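Local coordinates for protein peptide synthetase, module 7 (Actinoplanes teichomyceticus, PDB 4TX3) that probably recruits cytochrome P450 enzymes to the synthetase-bound peptide in glycopeptide antibiotic biosynthesis, using a condensation-type domain, at residues 267-272 with 363-368; 271-276 with 282-287. All blocks are in the same frame, centred on the assembly; numbering follows the deposited sequence.

Overall arrangement
Following the chain from its N terminus, both contacts start on helix 261-278. Interaction 2 closes a short loop. The helix ends, the chain turns, and strand 282-287 comes back beside the helix after five intervening residues. Interaction 1 closes a much longer one, with 90 residues between 267-272 and 363-368. Interaction 2 is therefore nested inside it. Their helix segments share Met271 and Leu272, and the contact centres lie about 6 Å apart. Leu269 CD2 of interaction 1 sits 3.9 Å from Ile284 CD1 of interaction 2, so the two apolar contacts are continuous. Strands 281-288 and 363-369 are also joined by backbone hydrogen bonds. Together the contacts tie one helix to both strands.

Interaction 1: residues 267-272 with 363-368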
ATOM      1  N   ALA B 267     -11.975  -4.996  25.457  1.00 32.19           N
ATOM      2  CA  ALA B 267     -12.240  -5.001  26.896  1.00 29.46           C
ATOM      3  C   ALA B 267     -13.625  -4.434  27.175  1.00 33.50           C
ATOM      4  O   ALA B 267     -14.467  -5.084  27.799  1.00 32.33           O
ATOM      5  CB  ALA B 267     -11.186  -4.208  27.631  1.00 30.75           C
ATOM      6  N   ALA B 268     -13.850  -3.216  26.689  1.00 33.90           N
ATOM      7  CA  ALA B 268     -15.097  -2.505  26.913  1.00 32.87           C
ATOM      8  C   ALA B 268     -16.327  -3.314  26.476  1.00 31.60           C
ATOM      9  O   ALA B 268     -17.308  -3.417  27.219  1.00 30.25           O
ATOM     10  CB  ALA B 268     -15.054  -1.161  26.186  1.00 31.91           C
ATOM     11  N   LEU B 269     -16.265  -3.889  25.277  1.00 30.64           N
ATOM     12  CA  LEU B 269     -17.348  -4.732  24.767  1.00 30.87           C
ATOM     13  C   LEU B 269     -17.597  -5.953  25.667  1.00 33.27           C
ATOM     14  O   LEU B 269     -18.754  -6.339  25.900  1.00 30.30           O
ATOM     15  CB  LEU B 269     -17.042  -5.195  23.339  1.00 25.15           C
ATOM     16  CG  LEU B 269     -18.035  -6.186  22.718  1.00 29.87           C
ATOM     17  CD1 LEU B 269     -19.414  -5.588  22.553  1.00 27.50           C
ATOM     18  CD2 LEU B 269     -17.516  -6.707  21.387  1.00 32.23           C
ATOM     19  N   ALA B 270     -16.516  -6.554  26.170  1.00 29.82           N
ATOM     20  CA  ALA B 270     -16.647  -7.704  27.056  1.00 31.33           C
ATOM     21  C   ALA B 270     -17.361  -7.282  28.346  1.00 33.44           C
ATOM     22  O   ALA B 270     -18.192  -8.024  28.878  1.00 32.88           O
ATOM     23  CB  ALA B 270     -15.268  -8.333  27.363  1.00 28.11           C
ATOM     24  N   MET B 271     -17.047  -6.090  28.851  1.00 30.79           N
ATOM     25  CA  MET B 271     -17.724  -5.586  30.043  1.00 30.84           C
ATOM     26  C   MET B 271     -19.195  -5.343  29.738  1.00 33.21           C
ATOM     27  O   MET B 271     -20.064  -5.556  30.593  1.00 34.45           O
ATOM     28  CB  MET B 271     -17.086  -4.293  30.548  1.00 34.01           C
ATOM     29  CG  MET B 271     -15.745  -4.493  31.201  1.00 38.57           C
ATOM     30  SD  MET B 271     -14.925  -2.906  31.442  1.00 33.63           S
ATOM     31  CE  MET B 271     -15.290  -2.552  33.170  1.00 30.79           C
ATOM     32  N   LEU B 272     -19.474  -4.898  28.519  1.00 31.25           N
ATOM     33  CA  LEU B 272     -20.846  -4.617  28.135  1.00 29.56           C
ATOM     34  C   LEU B 272     -21.652  -5.897  28.085  1.00 30.86           C
ATOM     35  O   LEU B 272     -22.793  -5.932  28.539  1.00 33.34           O
ATOM     36  CB  LEU B 272     -20.902  -3.896  26.792  1.00 29.91           C
ATOM     37  CG  LEU B 272     -22.288  -3.581  26.225  1.00 33.11           C
ATOM     38  CD1 LEU B 272     -23.116  -2.703  27.169  1.00 29.93           C
ATOM     39  CD2 LEU B 272     -22.154  -2.930  24.874  1.00 29.62           C
ATOM     40  N   VAL B 363     -19.992 -13.403  18.701  1.00 31.43           N
ATOM     41  CA  VAL B 363     -19.780 -11.960  18.679  1.00 30.30           C
ATOM     42  C   VAL B 363     -18.402 -11.637  18.116  1.00 33.86           C
ATOM     43  O   VAL B 363     -17.395 -12.148  18.613  1.00 34.24           O
ATOM     44  CB  VAL B 363     -19.904 -11.342  20.081  1.00 33.14           C
ATOM     45  CG1 VAL B 363     -19.777  -9.806  20.007  1.00 25.15           C
ATOM     46  CG2 VAL B 363     -21.218 -11.758  20.718  1.00 31.14           C
ATOM     47  N   GLY B 364     -18.355 -10.794  17.082  1.00 29.94           N
ATOM     48  CA  GLY B 364     -17.097 -10.435  16.456  1.00 25.92           C
ATOM     49  C   GLY B 364     -16.765  -8.961  16.604  1.00 33.32           C
ATOM     50  O   GLY B 364     -17.668  -8.114  16.675  1.00 31.96           O
ATOM     51  N   LEU B 365     -15.471  -8.647  16.649  1.00 31.02           N
ATOM     52  CA  LEU B 365     -15.036  -7.258  16.730  1.00 30.25           C
ATOM     53  C   LEU B 365     -13.890  -6.948  15.775  1.00 32.89           C
ATOM     54  O   LEU B 365     -12.876  -7.633  15.743  1.00 30.48           O
ATOM     55  CB  LEU B 365     -14.625  -6.902  18.155  1.00 28.79           C
ATOM     56  CG  LEU B 365     -14.009  -5.516  18.360  1.00 27.89           C
ATOM     57  CD1 LEU B 365     -14.954  -4.431  17.915  1.00 29.19           C
ATOM     58  CD2 LEU B 365     -13.653  -5.329  19.808  1.00 28.01           C
ATOM     59  N   GLN B 366     -14.079  -5.893  14.996  1.00 33.44           N
ATOM     60  CA  GLN B 366     -13.088  -5.419  14.041  1.00 31.81           C
ATOM     61  C   GLN B 366     -12.801  -3.940  14.322  1.00 31.96           C
ATOM     62  O   GLN B 366     -13.704  -3.118  14.292  1.00 30.88           O
ATOM     63  CB  GLN B 366     -13.615  -5.611  12.616  1.00 31.76           C
ATOM     64  CG  GLN B 366     -12.629  -6.186  11.635  1.00 36.78           C
ATOM     65  CD  GLN B 366     -12.269  -7.632  11.927  1.00 40.68           C
ATOM     66  OE1 GLN B 366     -13.067  -8.417  12.472  1.00 39.20           O
ATOM     67  NE2 GLN B 366     -11.049  -7.991  11.572  1.00 43.57           N
ATOM     68  N   VAL B 367     -11.559  -3.610  14.636  1.00 29.94           N
ATOM     69  CA  VAL B 367     -11.167  -2.231  14.847  1.00 28.89           C
ATOM     70  C   VAL B 367     -10.008  -1.931  13.933  1.00 33.23           C
ATOM     71  O   VAL B 367      -8.880  -2.289  14.237  1.00 36.37           O
ATOM     72  CB  VAL B 367     -10.754  -1.949  16.304  1.00 33.25           C
ATOM     73  CG1 VAL B 367     -10.190  -0.533  16.431  1.00 34.18           C
ATOM     74  CG2 VAL B 367     -11.930  -2.135  17.249  1.00 31.52           C
ATOM     75  N   ARG B 368     -10.280  -1.290  12.801  1.00 39.28           N
ATOM     76  CA  ARG B 368      -9.234  -1.047  11.808  1.00 42.18           C
ATOM     77  C   ARG B 368      -8.865   0.435  11.716  1.00 46.33           C
ATOM     78  O   ARG B 368      -9.615   1.315  12.160  1.00 43.45           O
ATOM     79  CB  ARG B 368      -9.678  -1.549  10.432  1.00 44.07           C
ATOM     80  CG  ARG B 368     -10.695  -0.633   9.776  1.00 51.42           C
ATOM     81  CD  ARG B 368     -11.036  -1.038   8.355  1.00 51.64           C
ATOM     82  NE  ARG B 368     -11.706   0.051   7.651  1.00 55.41           N
ATOM     83  CZ  ARG B 368     -11.076   0.961   6.911  1.00 64.35           C
ATOM     84  NH1 ARG B 368      -9.754   0.902   6.773  1.00 62.53           N
ATOM     85  NH2 ARG B 368     -11.762   1.928   6.304  1.00 65.73           N
TER
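Leu269 meets Val363 and Leu365 across a small, buried contact between helix 261-278 and strand 363-369. The interactions between the two segments are apolar. Leu269 and Val363 reach toward each other tip to tip, with Leu269 CD2 at 4.1 Å from Val363 CG1. The same methyl, Leu269 CD2, lies 4.3 Å from Leu365 CB and almost as near Leu365 CD2, so it rests along the flank of that side chain. One methyl thus serves both strand residues. With CG1 of Val363 anti to the backbone N (chi1 -176°), it is this branch that meets Leu269 CD2.

The backbones stay well apart. The closest CA atoms, Leu269 CA and Leu365 CA, are 8.7 Å from each other. No hydrogen bond crosses between the segments, and each backbone is paired elsewhere. In the helix, Met271 N bonds to Ala267 O at 3.0 Å. In the strand, Val363 and Leu365 bond to Gly285 of strand 281-288, while Gly364 bonds to Leu399 and Phe401.

The alternation of the strand turns Val363 and Leu365 toward the helix. Leu365 also touches Val265 and Gln266, one turn earlier on that helix. On other sides of the helix, Ala267 packs on helix 320-334 and Ala268 on helix 429-448.

The contact therefore joins the helix to strand 363-369, which lies between strands 281-288 and 399-407 within this condensation-family domain. With only aliphatic groups meeting, it is held by van der Waals contact and the burial of apolar surface, and shape sets its geometry more than bond direction does.

Interaction 2: residues 271-276 with 282-287; sequences MLLTRY and LVIGTT
No ring or other flat group lies between Leu273 and Leu282, the main partners here; the one ring of the two segments, Tyr276, has Leu272 O in plane at its edge and packs instead on Leu435 of helix 429-448, where its OH bonds to Arg438. In this condensation-type fold helix 261-278 is followed by strand 281-288, and their segments 271-276 and 282-287 run at 135° to each other. The two axes come within 10.0 Å.

The packing is mainly aliphatic. Leu282 and Ile284, alternate residues of the strand, both turn toward the helix. Leu282 CD1 presses on the base of Leu273, 3.7 Å from Leu273 CB. Further out, Leu273 CD1 and Ile284 CD1 meet at 4.2 Å. Leu273 CG is anti to its carbonyl carbon (chi1 -68°), and its chain reaches beyond Leu282 to this second partner.

Strand 306-313 pairs alongside through backbone hydrogen bonds of Leu282 and Ile284, and Val283 touches its Pro309 and Arg311. Leu314 touches both Thr274 and Leu282.

Thr274 and Leu282 cross obliquely. The hydroxyl of Thr274 is hydrogen-bonded to Gly279 O in the turn, with a weaker bond to Ala270 O. Its oxygen, Thr274 OG1, also lies 3.8 Å from Leu282 CD1.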
ATOM      1  N   MET B 271     -17.047  -6.090  28.851  1.00 30.79           N
ATOM      2  CA  MET B 271     -17.724  -5.586  30.043  1.00 30.84           C
ATOM      3  C   MET B 271     -19.195  -5.343  29.738  1.00 33.21           C
ATOM      4  O   MET B 271     -20.064  -5.556  30.593  1.00 34.45           O
ATOM      5  CB  MET B 271     -17.086  -4.293  30.548  1.00 34.01           C
ATOM      6  CG  MET B 271     -15.745  -4.493  31.201  1.00 38.57           C
ATOM      7  SD  MET B 271     -14.925  -2.906  31.442  1.00 33.63           S
ATOM      8  CE  MET B 271     -15.290  -2.552  33.170  1.00 30.79           C
ATOM      9  N   LEU B 272     -19.474  -4.898  28.519  1.00 31.25           N
ATOM     10  CA  LEU B 272     -20.846  -4.617  28.135  1.00 29.56           C
ATOM     11  C   LEU B 272     -21.652  -5.897  28.085  1.00 30.86           C
ATOM     12  O   LEU B 272     -22.793  -5.932  28.539  1.00 33.34           O
ATOM     13  CB  LEU B 272     -20.902  -3.896  26.792  1.00 29.91           C
ATOM     14  CG  LEU B 272     -22.288  -3.581  26.225  1.00 33.11           C
ATOM     15  CD1 LEU B 272     -23.116  -2.703  27.169  1.00 29.93           C
ATOM     16  CD2 LEU B 272     -22.154  -2.930  24.874  1.00 29.62           C
ATOM     17  N   LEU B 273     -21.060  -6.954  27.543  1.00 32.87           N
ATOM     18  CA  LEU B 273     -21.789  -8.213  27.397  1.00 31.74           C
ATOM     19  C   LEU B 273     -22.047  -8.845  28.770  1.00 34.77           C
ATOM     20  O   LEU B 273     -23.115  -9.391  29.005  1.00 32.74           O
ATOM     21  CB  LEU B 273     -21.035  -9.176  26.477  1.00 27.84           C
ATOM     22  CG  LEU B 273     -20.974  -8.750  25.003  1.00 31.87           C
ATOM     23  CD1 LEU B 273     -19.935  -9.549  24.253  1.00 29.80           C
ATOM     24  CD2 LEU B 273     -22.332  -8.911  24.341  1.00 29.44           C
ATOM     25  N   THR B 274     -21.076  -8.762  29.677  1.00 32.70           N
ATOM     26  CA  THR B 274     -21.296  -9.237  31.034  1.00 35.12           C
ATOM     27  C   THR B 274     -22.461  -8.464  31.646  1.00 33.42           C
ATOM     28  O   THR B 274     -23.339  -9.040  32.263  1.00 36.10           O
ATOM     29  CB  THR B 274     -20.039  -9.078  31.918  1.00 37.83           C
ATOM     30  OG1 THR B 274     -19.012  -9.967  31.460  1.00 38.46           O
ATOM     31  CG2 THR B 274     -20.368  -9.419  33.360  1.00 32.80           C
ATOM     32  N   ARG B 275     -22.468  -7.157  31.432  1.00 34.65           N
ATOM     33  CA  ARG B 275     -23.525  -6.276  31.901  1.00 33.18           C
ATOM     34  C   ARG B 275     -24.870  -6.562  31.215  1.00 31.38           C
ATOM     35  O   ARG B 275     -25.921  -6.318  31.774  1.00 37.27           O
ATOM     36  CB  ARG B 275     -23.087  -4.830  31.663  1.00 35.62           C
ATOM     37  CG  ARG B 275     -23.895  -3.803  32.389  1.00 40.10           C
ATOM     38  CD  ARG B 275     -23.715  -3.876  33.901  1.00 41.91           C
ATOM     39  NE  ARG B 275     -24.372  -2.727  34.524  1.00 43.58           N
ATOM     40  CZ  ARG B 275     -25.695  -2.576  34.628  1.00 47.24           C
ATOM     41  NH1 ARG B 275     -26.539  -3.502  34.174  1.00 45.40           N
ATOM     42  NH2 ARG B 275     -26.186  -1.491  35.201  1.00 54.31           N
ATOM     43  N   TYR B 276     -24.830  -7.061  29.988  1.00 32.99           N
ATOM     44  CA  TYR B 276     -26.046  -7.453  29.282  1.00 32.23           C
ATOM     45  C   TYR B 276     -26.620  -8.777  29.763  1.00 41.85           C
ATOM     46  O   TYR B 276     -27.774  -9.117  29.425  1.00 36.31           O
ATOM     47  CB  TYR B 276     -25.803  -7.579  27.786  1.00 33.81           C
ATOM     48  CG  TYR B 276     -26.471  -6.493  26.969  1.00 34.99           C
ATOM     49  CD1 TYR B 276     -27.632  -6.746  26.257  1.00 34.39           C
ATOM     50  CD2 TYR B 276     -25.929  -5.228  26.897  1.00 31.47           C
ATOM     51  CE1 TYR B 276     -28.232  -5.767  25.502  1.00 35.83           C
ATOM     52  CE2 TYR B 276     -26.527  -4.239  26.164  1.00 35.01           C
ATOM     53  CZ  TYR B 276     -27.670  -4.505  25.465  1.00 36.96           C
ATOM     54  OH  TYR B 276     -28.228  -3.487  24.726  1.00 36.64           O
ATOM     55  N   LEU B 282     -16.337 -15.297  28.561  1.00 34.44           N
ATOM     56  CA  LEU B 282     -16.755 -14.825  27.247  1.00 33.48           C
ATOM     57  C   LEU B 282     -15.700 -15.076  26.198  1.00 33.08           C
ATOM     58  O   LEU B 282     -14.502 -15.017  26.492  1.00 37.36           O
ATOM     59  CB  LEU B 282     -17.067 -13.326  27.287  1.00 35.46           C
ATOM     60  CG  LEU B 282     -18.237 -12.814  28.119  1.00 34.57           C
ATOM     61  CD1 LEU B 282     -18.369 -11.311  27.944  1.00 40.12           C
ATOM     62  CD2 LEU B 282     -19.507 -13.478  27.666  1.00 40.56           C
ATOM     63  N   VAL B 283     -16.143 -15.361  24.978  1.00 28.79           N
ATOM     64  CA  VAL B 283     -15.232 -15.422  23.852  1.00 32.07           C
ATOM     65  C   VAL B 283     -15.647 -14.383  22.818  1.00 28.65           C
ATOM     66  O   VAL B 283     -16.750 -14.411  22.299  1.00 30.31           O
ATOM     67  CB  VAL B 283     -15.184 -16.824  23.204  1.00 35.85           C
ATOM     68  CG1 VAL B 283     -14.252 -16.809  22.001  1.00 34.01           C
ATOM     69  CG2 VAL B 283     -14.723 -17.868  24.206  1.00 28.34           C
ATOM     70  N   ILE B 284     -14.757 -13.438  22.555  1.00 30.97           N
ATOM     71  CA  ILE B 284     -14.955 -12.472  21.490  1.00 28.97           C
ATOM     72  C   ILE B 284     -13.957 -12.729  20.384  1.00 32.49           C
ATOM     73  O   ILE B 284     -12.747 -12.740  20.621  1.00 33.11           O
ATOM     74  CB  ILE B 284     -14.785 -11.053  21.980  1.00 32.43           C
ATOM     75  CG1 ILE B 284     -15.839 -10.751  23.053  1.00 29.91           C
ATOM     76  CG2 ILE B 284     -14.872 -10.091  20.801  1.00 29.85           C
ATOM     77  CD1 ILE B 284     -15.760  -9.365  23.619  1.00 33.38           C
ATOM     78  N   GLY B 285     -14.466 -12.943  19.176  1.00 28.86           N
ATOM     79  CA  GLY B 285     -13.613 -13.265  18.050  1.00 30.90           C
ATOM     80  C   GLY B 285     -13.352 -12.069  17.155  1.00 34.25           C
ATOM     81  O   GLY B 285     -14.071 -11.062  17.190  1.00 34.92           O
ATOM     82  N   THR B 286     -12.306 -12.191  16.352  1.00 32.81           N
ATOM     83  CA  THR B 286     -11.931 -11.176  15.390  1.00 34.69           C
ATOM     84  C   THR B 286     -11.342 -11.844  14.148  1.00 36.09           C
ATOM     85  O   THR B 286     -10.898 -12.991  14.209  1.00 36.04           O
ATOM     86  CB  THR B 286     -10.911 -10.175  15.984  1.00 37.85           C
ATOM     87  OG1 THR B 286     -10.914  -8.970  15.208  1.00 39.58           O
ATOM     88  CG2 THR B 286      -9.510 -10.769  15.999  1.00 35.23           C
ATOM     89  N   THR B 287     -11.354 -11.131  13.024  1.00 36.14           N
ATOM     90  CA  THR B 287     -10.779 -11.656  11.801  1.00 34.68           C
ATOM     91  C   THR B 287      -9.490 -10.909  11.456  1.00 36.54           C
ATOM     92  O   THR B 287      -9.497  -9.712  11.201  1.00 35.48           O
ATOM     93  CB  THR B 287     -11.769 -11.579  10.642  1.00 34.49           C
ATOM     94  OG1 THR B 287     -12.938 -12.324  10.989  1.00 39.09           O
ATOM     95  CG2 THR B 287     -11.172 -12.183   9.374  1.00 34.23           C
TER